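PDB 3C9P: uncharacterized protein SP1917 from Streptococcus pneumoniae, which is of unknown function but belongs to the DUF2200 family of uncharacterised bacterial proteins and folds as a compact, mainly helical single chain. Local coordinates for residues 19-24 with 33-38. Residues are numbered along the deposited sequence; the frame is centred on the assembly and turned at random.
Sequences ALIAKV and SVHQVT
Ile21 and Val24 meet Val34 and His35 in a buried, apolar helix-to-helix contact, where the helices 13-26 and 31-42, consecutive in the chain, cross at a wide angle, neither parallel nor antiparallel. The axes of the two short segments approach to 10.4 Å with 125° between their directions, and the backbones come nearest at Ile21 and Val34, whose CA atoms are 6.5 Å apart.

Val34 is the centre of the contact, touching both Ile21 and Val24. Val34 CG1 lies anti to the backbone N (chi1 179°), which leaves Val34 CG2 beside that N and 3.8 Å from Val24 CG2, the two valines passing in opposite directions. About a right angle round from Val24, Ile21 CG1 rests 4.0 Å from Val34 CB and equally near Val34 CG1. The isoleucine then runs on past the valine, and its CD1 reaches His35 CE1 at 3.8 Å, slanting against the imidazole. That ring's ND1 is hydrogen-bonded to the hydroxyl of Tyr17, while Val46 and Leu50 of helix 46-52 pack against it.

Within the second helix, Val34 O accepts both Thr38 N and Thr38 OG1, the hydroxyl (2.8 Å) standing above the carbonyl plane. Across the two segments the contact rests on van der Waals packing and buried apolar surface, mostly of branched aliphatic side chains, with the Tyr17–His35 bond adding a directional polar link between the helices.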
loop_
_atom_site.group_PDB
_atom_site.type_symbol
_atom_site.label_atom_id
_atom_site.label_comp_id
_atom_site.label_asym_id
_atom_site.label_seq_id
_atom_site.Cartn_x
_atom_site.Cartn_y
_atom_site.Cartn_z
ATOM N N ALA A 19 -9.374 5.609 -3.572
ATOM C CA ALA A 19 -10.182 4.379 -3.588
ATOM C C ALA A 19 -9.773 3.376 -2.504
ATOM O O ALA A 19 -10.637 2.692 -1.957
ATOM C CB ALA A 19 -10.133 3.723 -4.987
ATOM N N LEU A 20 -8.468 3.259 -2.211
ATOM C CA LEU A 20 -7.994 2.431 -1.077
ATOM C C LEU A 20 -8.612 2.917 0.236
ATOM O O LEU A 20 -9.160 2.138 1.028
ATOM C CB LEU A 20 -6.460 2.496 -0.921
ATOM C CG LEU A 20 -5.451 1.836 -1.862
ATOM C CD1 LEU A 20 -4.053 2.102 -1.335
ATOM C CD2 LEU A 20 -5.693 0.342 -2.015
ATOM N N ILE A 21 -8.525 4.224 0.453
ATOM C CA ILE A 21 -9.126 4.858 1.631
ATOM C C ILE A 21 -10.630 4.598 1.711
ATOM O O ILE A 21 -11.153 4.268 2.777
ATOM C CB ILE A 21 -8.815 6.369 1.669
ATOM C CG1 ILE A 21 -7.329 6.566 2.006
ATOM C CG2 ILE A 21 -9.710 7.093 2.717
ATOM C CD1 ILE A 21 -6.798 7.894 1.678
ATOM N N ALA A 22 -11.320 4.725 0.586
ATOM C CA ALA A 22 -12.764 4.502 0.574
ATOM C C ALA A 22 -13.113 3.078 1.015
ATOM O O ALA A 22 -14.075 2.907 1.734
ATOM C CB ALA A 22 -13.352 4.804 -0.790
ATOM N N LYS A 23 -12.344 2.081 0.547
ATOM C CA LYS A 23 -12.511 0.684 0.962
ATOM C C LYS A 23 -12.415 0.567 2.475
ATOM O O LYS A 23 -13.252 -0.077 3.116
ATOM C CB LYS A 23 -11.421 -0.194 0.323
ATOM C CG LYS A 23 -11.573 -0.383 -1.171
ATOM C CD LYS A 23 -10.240 -0.650 -1.851
ATOM C CE LYS A 23 -10.370 -0.562 -3.373
ATOM N NZ LYS A 23 -9.043 -0.291 -4.009
ATOM N N VAL A 24 -11.384 1.190 3.051
ATOM C CA VAL A 24 -11.195 1.102 4.494
ATOM C C VAL A 24 -12.298 1.845 5.256
ATOM O O VAL A 24 -12.832 1.339 6.252
ATOM C CB VAL A 24 -9.791 1.592 4.899
ATOM C CG1 VAL A 24 -9.653 1.654 6.418
ATOM C CG2 VAL A 24 -8.734 0.655 4.301
ATOM N N SER A 33 -5.048 5.529 9.079
ATOM C CA SER A 33 -4.416 4.206 9.150
ATOM C C SER A 33 -3.761 3.806 7.826
ATOM O O SER A 33 -2.692 3.157 7.802
ATOM C CB SER A 33 -5.435 3.136 9.545
ATOM O OG SER A 33 -6.114 3.509 10.717
ATOM N N VAL A 34 -4.412 4.176 6.728
ATOM C CA VAL A 34 -3.899 3.939 5.383
ATOM C C VAL A 34 -2.627 4.726 5.157
ATOM O O VAL A 34 -1.628 4.158 4.660
ATOM C CB VAL A 34 -4.933 4.265 4.273
ATOM C CG1 VAL A 34 -4.333 4.022 2.870
ATOM C CG2 VAL A 34 -6.170 3.394 4.441
ATOM N N HIS A 35 -2.643 6.016 5.505
ATOM C CA HIS A 35 -1.434 6.841 5.369
ATOM C C HIS A 35 -0.273 6.208 6.152
ATOM O O HIS A 35 0.856 6.189 5.672
ATOM C CB HIS A 35 -1.599 8.269 5.921
ATOM C CG HIS A 35 -2.813 9.000 5.432
ATOM N ND1 HIS A 35 -3.324 8.858 4.155
ATOM C CD2 HIS A 35 -3.592 9.913 6.048
ATOM C CE1 HIS A 35 -4.397 9.621 4.029
ATOM N NE2 HIS A 35 -4.575 10.276 5.161
ATOM N N GLN A 36 -0.560 5.759 7.378
ATOM C CA GLN A 36 0.448 5.183 8.277
ATOM C C GLN A 36 1.094 3.918 7.681
ATOM O O GLN A 36 2.312 3.787 7.668
ATOM C CB GLN A 36 -0.153 4.938 9.681
ATOM C CG GLN A 36 -0.367 6.266 10.491
ATOM C CD GLN A 36 -1.283 6.148 11.716
ATOM O OE1 GLN A 36 -1.952 5.126 11.938
ATOM N NE2 GLN A 36 -1.335 7.222 12.511
ATOM N N VAL A 37 0.286 2.983 7.182
ATOM C CA VAL A 37 0.879 1.748 6.594
ATOM C C VAL A 37 1.580 2.032 5.247
ATOM O O VAL A 37 2.571 1.388 4.919
ATOM C CB VAL A 37 -0.119 0.523 6.462
ATOM C CG1 VAL A 37 -0.786 0.173 7.846
ATOM C CG2 VAL A 37 -1.185 0.775 5.376
ATOM N N THR A 38 1.086 3.010 4.486
ATOM C CA THR A 38 1.722 3.381 3.225
ATOM C C THR A 38 3.105 3.991 3.525
ATOM O O THR A 38 4.099 3.639 2.882
ATOM C CB THR A 38 0.858 4.378 2.429
ATOM O OG1 THR A 38 -0.428 3.785 2.183
ATOM C CG2 THR A 38 1.530 4.742 1.092
#